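PDB 3BZW: putative lipase from Bacteroides thetaiotaomicron VPI-5482, which probably hydrolyses ester bonds as a GDSL-like lipase/acylhydrolase of the SGNH superfamily, perhaps acting on lysophospholipids. Local coordinates for residues 27-38 with 58-69. Numbering follows the deposited sequence.
Sequences KKVGYIGDSITD and GITPFVYGISGR. With ACT (acetate ion), chain G.
Strands 28-33 and 60-63 are the parallel pair of a beta-alpha-beta unit, joined through helix 49-57, and the loops that follow them meet around an acetate, probably at the active site, as in other SGNH hydrolases. Backbone bonds alternate along the pair: Val29 N gives to Thr60 O, Phe62 N to Val29 O at 2.8 Å, and Tyr31 N to Phe62 O. On the face toward helix 49-57, Pro61 CB lies 3.5 Å from Tyr31 CE1, and Val29 CG1 lies over one face of the Tyr31 ring, offset toward its rim; a water links Tyr31 OH to Ile59 O. Beyond the strands Gly65 packs where a CB would clash with Thr37 CG2. Asp38 then reaches across with CG anti to its own N (chi1 -169°): Ser67 N meets Asp38 OD2 at 2.9 Å on the anti side, and Ser67 OG comes to the same OD2 at 3.0 Å from above the carboxylate plane. Asp38 OD1 takes Asn40 N. With an alanine in place of Asp38, Ser67 N and OG would probably lose their shared acceptor, leaving the Ile66-Arg69 turn less firmly tied to this loop. The acetate, probably from the crystallisation liquor, sets OXT between Ser35 N (3.1 Å) and Gly68 N (2.7 Å); His242 also binds it. Ser35, in the GDS sequence, is by family the likely nucleophile, and the N-H groups of Ser35 and Gly68, with Asn99 ND2 also bound to the ion, are consistent with an oxyanion hole that would stabilise negative charge during ester hydrolysis.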
loop_
_atom_site.group_PDB
_atom_site.type_symbol
_atom_site.label_atom_id
_atom_site.label_comp_id
_atom_site.label_asym_id
_atom_site.label_seq_id
_atom_site.Cartn_x
_atom_site.Cartn_y
_atom_site.Cartn_z
ATOM N N LYS A 27 -34.391 7.299 -34.086
ATOM C CA LYS A 27 -33.817 8.621 -33.868
ATOM C C LYS A 27 -32.771 9.013 -34.909
ATOM O O LYS A 27 -32.280 8.175 -35.665
ATOM C CB LYS A 27 -33.200 8.699 -32.471
ATOM C CG LYS A 27 -34.181 8.400 -31.344
ATOM C CD LYS A 27 -35.388 9.325 -31.376
ATOM C CE LYS A 27 -36.338 9.005 -30.229
ATOM N NZ LYS A 27 -37.623 9.758 -30.333
ATOM N N LYS A 28 -32.443 10.300 -34.945
ATOM C CA LYS A 28 -31.447 10.799 -35.878
ATOM C C LYS A 28 -30.203 11.124 -35.066
ATOM O O LYS A 28 -30.252 11.915 -34.122
ATOM C CB LYS A 28 -31.994 12.026 -36.606
ATOM C CG LYS A 28 -33.335 11.704 -37.260
ATOM C CD LYS A 28 -33.691 12.628 -38.393
ATOM C CE LYS A 28 -34.979 12.145 -39.053
ATOM N NZ LYS A 28 -35.317 12.939 -40.262
ATOM N N VAL A 29 -29.091 10.500 -35.434
ATOM C CA VAL A 29 -27.845 10.675 -34.700
ATOM C C VAL A 29 -26.675 11.235 -35.496
ATOM O O VAL A 29 -26.435 10.847 -36.641
ATOM C CB VAL A 29 -27.399 9.325 -34.078
ATOM C CG1 VAL A 29 -26.107 9.513 -33.296
ATOM C CG2 VAL A 29 -28.498 8.779 -33.171
ATOM N N GLY A 30 -25.945 12.154 -34.874
ATOM C CA GLY A 30 -24.779 12.727 -35.514
ATOM C C GLY A 30 -23.566 11.948 -35.043
ATOM O O GLY A 30 -23.398 11.738 -33.842
ATOM N N TYR A 31 -22.726 11.503 -35.973
ATOM C CA TYR A 31 -21.538 10.740 -35.604
ATOM C C TYR A 31 -20.261 11.522 -35.888
ATOM O O TYR A 31 -19.894 11.746 -37.043
ATOM C CB TYR A 31 -21.508 9.406 -36.355
ATOM C CG TYR A 31 -22.681 8.492 -36.053
ATOM C CD1 TYR A 31 -23.877 8.592 -36.765
ATOM C CD2 TYR A 31 -22.583 7.515 -35.066
ATOM C CE1 TYR A 31 -24.951 7.732 -36.503
ATOM C CE2 TYR A 31 -23.644 6.655 -34.792
ATOM C CZ TYR A 31 -24.823 6.765 -35.512
ATOM O OH TYR A 31 -25.858 5.896 -35.251
ATOM N N ILE A 32 -19.585 11.927 -34.819
ATOM C CA ILE A 32 -18.353 12.699 -34.912
ATOM C C ILE A 32 -17.141 11.816 -34.631
ATOM O O ILE A 32 -17.160 11.010 -33.699
ATOM C CB ILE A 32 -18.400 13.876 -33.902
ATOM C CG1 ILE A 32 -19.502 14.853 -34.322
ATOM C CG2 ILE A 32 -17.039 14.572 -33.810
ATOM C CD1 ILE A 32 -19.736 15.987 -33.346
ATOM N N GLY A 33 -16.092 11.952 -35.443
ATOM C CA GLY A 33 -14.905 11.141 -35.217
ATOM C C GLY A 33 -13.828 11.131 -36.292
ATOM O O GLY A 33 -13.576 12.139 -36.958
ATOM N N ASP A 34 -13.187 9.974 -36.454
ATOM C CA ASP A 34 -12.109 9.815 -37.423
ATOM C C ASP A 34 -12.391 8.758 -38.491
ATOM O O ASP A 34 -13.540 8.522 -38.855
ATOM C CB ASP A 34 -10.791 9.490 -36.698
ATOM C CG ASP A 34 -10.931 8.348 -35.700
ATOM O OD1 ASP A 34 -11.636 7.363 -36.005
ATOM O OD2 ASP A 34 -10.328 8.431 -34.610
ATOM N N SER A 35 -11.336 8.122 -38.995
ATOM C CA SER A 35 -11.491 7.120 -40.049
ATOM C C SER A 35 -12.365 5.927 -39.678
ATOM O O SER A 35 -13.016 5.336 -40.543
ATOM C CB SER A 35 -10.118 6.623 -40.511
ATOM O OG SER A 35 -10.246 5.651 -41.530
ATOM N N ILE A 36 -12.385 5.566 -38.403
ATOM C CA ILE A 36 -13.188 4.428 -37.975
ATOM C C ILE A 36 -14.679 4.743 -38.122
ATOM O O ILE A 36 -15.521 3.845 -38.124
ATOM C CB ILE A 36 -12.816 4.018 -36.527
ATOM C CG1 ILE A 36 -11.360 3.528 -36.513
ATOM C CG2 ILE A 36 -13.747 2.920 -36.021
ATOM C CD1 ILE A 36 -10.878 2.976 -35.184
ATOM N N THR A 37 -14.988 6.026 -38.283
ATOM C CA THR A 37 -16.363 6.485 -38.461
ATOM C C THR A 37 -16.591 6.946 -39.914
ATOM O O THR A 37 -17.707 6.869 -40.435
ATOM C CB THR A 37 -16.673 7.649 -37.484
ATOM O OG1 THR A 37 -16.770 7.133 -36.147
ATOM C CG2 THR A 37 -17.975 8.342 -37.856
ATOM N N ASP A 38 -15.519 7.408 -40.554
ATOM C CA ASP A 38 -15.544 7.896 -41.939
ATOM C C ASP A 38 -16.119 6.857 -42.910
ATOM O O ASP A 38 -15.648 5.719 -42.970
ATOM C CB ASP A 38 -14.115 8.250 -42.368
ATOM C CG ASP A 38 -14.047 9.014 -43.684
ATOM O OD1 ASP A 38 -14.992 8.937 -44.502
ATOM O OD2 ASP A 38 -13.016 9.685 -43.902
ATOM N N GLY A 58 -33.226 1.669 -37.115
ATOM C CA GLY A 58 -33.826 2.713 -37.928
ATOM C C GLY A 58 -33.289 4.091 -37.591
ATOM O O GLY A 58 -34.010 5.091 -37.679
ATOM N N ILE A 59 -32.018 4.146 -37.207
ATOM C CA ILE A 59 -31.376 5.406 -36.842
ATOM C C ILE A 59 -30.761 6.105 -38.054
ATOM O O ILE A 59 -29.902 5.544 -38.730
ATOM C CB ILE A 59 -30.274 5.163 -35.784
ATOM C CG1 ILE A 59 -30.911 4.623 -34.501
ATOM C CG2 ILE A 59 -29.506 6.449 -35.510
ATOM C CD1 ILE A 59 -29.904 4.245 -33.425
ATOM N N THR A 60 -31.210 7.329 -38.327
ATOM C CA THR A 60 -30.687 8.103 -39.450
ATOM C C THR A 60 -29.328 8.664 -39.050
ATOM O O THR A 60 -29.210 9.387 -38.063
ATOM C CB THR A 60 -31.626 9.268 -39.819
ATOM O OG1 THR A 60 -32.880 8.742 -40.273
ATOM C CG2 THR A 60 -31.011 10.122 -40.922
ATOM N N PRO A 61 -28.281 8.336 -39.817
ATOM C CA PRO A 61 -26.947 8.832 -39.481
ATOM C C PRO A 61 -26.487 10.094 -40.210
ATOM O O PRO A 61 -26.595 10.194 -41.429
ATOM C CB PRO A 61 -26.065 7.642 -39.826
ATOM C CG PRO A 61 -26.699 7.168 -41.113
ATOM C CD PRO A 61 -28.203 7.281 -40.847
ATOM N N PHE A 62 -25.990 11.058 -39.447
ATOM C CA PHE A 62 -25.433 12.281 -40.010
ATOM C C PHE A 62 -23.961 12.107 -39.619
ATOM O O PHE A 62 -23.566 12.398 -38.489
ATOM C CB PHE A 62 -26.040 13.521 -39.345
ATOM C CG PHE A 62 -27.531 13.656 -39.545
ATOM C CD1 PHE A 62 -28.109 13.427 -40.794
ATOM C CD2 PHE A 62 -28.352 14.048 -38.493
ATOM C CE1 PHE A 62 -29.482 13.589 -40.987
ATOM C CE2 PHE A 62 -29.726 14.214 -38.677
ATOM C CZ PHE A 62 -30.289 13.983 -39.928
ATOM N N VAL A 63 -23.163 11.609 -40.557
ATOM C CA VAL A 63 -21.754 11.318 -40.298
ATOM C C VAL A 63 -20.766 12.405 -40.689
ATOM O O VAL A 63 -20.741 12.862 -41.833
ATOM C CB VAL A 63 -21.341 10.005 -41.002
ATOM C CG1 VAL A 63 -19.919 9.633 -40.629
ATOM C CG2 VAL A 63 -22.309 8.893 -40.628
ATOM N N TYR A 64 -19.930 12.799 -39.733
ATOM C CA TYR A 64 -18.944 13.839 -39.971
ATOM C C TYR A 64 -17.510 13.380 -39.745
ATOM O O TYR A 64 -16.565 14.119 -40.015
ATOM C CB TYR A 64 -19.283 15.052 -39.098
ATOM C CG TYR A 64 -20.547 15.716 -39.582
ATOM C CD1 TYR A 64 -20.513 16.620 -40.641
ATOM C CD2 TYR A 64 -21.790 15.344 -39.075
ATOM C CE1 TYR A 64 -21.685 17.130 -41.190
ATOM C CE2 TYR A 64 -22.970 15.848 -39.618
ATOM C CZ TYR A 64 -22.909 16.737 -40.678
ATOM O OH TYR A 64 -24.072 17.209 -41.247
ATOM N N GLY A 65 -17.350 12.148 -39.269
ATOM C CA GLY A 65 -16.015 11.626 -39.036
ATOM C C GLY A 65 -15.192 11.604 -40.311
ATOM O O GLY A 65 -15.687 11.245 -41.379
ATOM N N ILE A 66 -13.927 11.989 -40.199
ATOM C CA ILE A 66 -13.033 12.010 -41.348
ATOM C C ILE A 66 -11.688 11.396 -40.979
ATOM O O ILE A 66 -11.166 11.630 -39.889
ATOM C CB ILE A 66 -12.815 13.453 -41.847
ATOM C CG1 ILE A 66 -14.126 13.991 -42.432
ATOM C CG2 ILE A 66 -11.699 13.486 -42.888
ATOM C CD1 ILE A 66 -14.099 15.477 -42.742
ATOM N N SER A 67 -11.137 10.615 -41.900
ATOM C CA SER A 67 -9.860 9.953 -41.688
ATOM C C SER A 67 -8.768 10.883 -41.175
ATOM O O SER A 67 -8.563 11.974 -41.712
ATOM C CB SER A 67 -9.398 9.291 -42.986
ATOM O OG SER A 67 -10.338 8.316 -43.409
ATOM N N GLY A 68 -8.086 10.441 -40.121
ATOM C CA GLY A 68 -6.993 11.206 -39.546
ATOM C C GLY A 68 -7.305 12.368 -38.618
ATOM O O GLY A 68 -6.380 12.968 -38.067
ATOM N N ARG A 69 -8.577 12.698 -38.422
ATOM C CA ARG A 69 -8.907 13.820 -37.550
ATOM C C ARG A 69 -8.674 13.527 -36.073
ATOM O O ARG A 69 -8.714 12.373 -35.632
ATOM C CB ARG A 69 -10.353 14.275 -37.788
ATOM C CG ARG A 69 -10.576 14.825 -39.197
ATOM C CD ARG A 69 -9.642 16.005 -39.469
ATOM N NE ARG A 69 -9.556 16.347 -40.889
ATOM C CZ ARG A 69 -10.471 17.044 -41.559
ATOM N NH1 ARG A 69 -11.559 17.490 -40.943
ATOM N NH2 ARG A 69 -10.294 17.300 -42.849
HETATM C C ACT G . -7.825 7.171 -38.269
HETATM O O ACT G . -7.056 6.664 -39.068
HETATM O OXT ACT G . -8.315 8.261 -38.508
HETATM C CH3 ACT G . -8.183 6.443 -36.998
HETATM O O HOH W 1 -27.206 5.276 -37.657
HETATM O O HOH W 2 -8.972 10.410 -33.451
#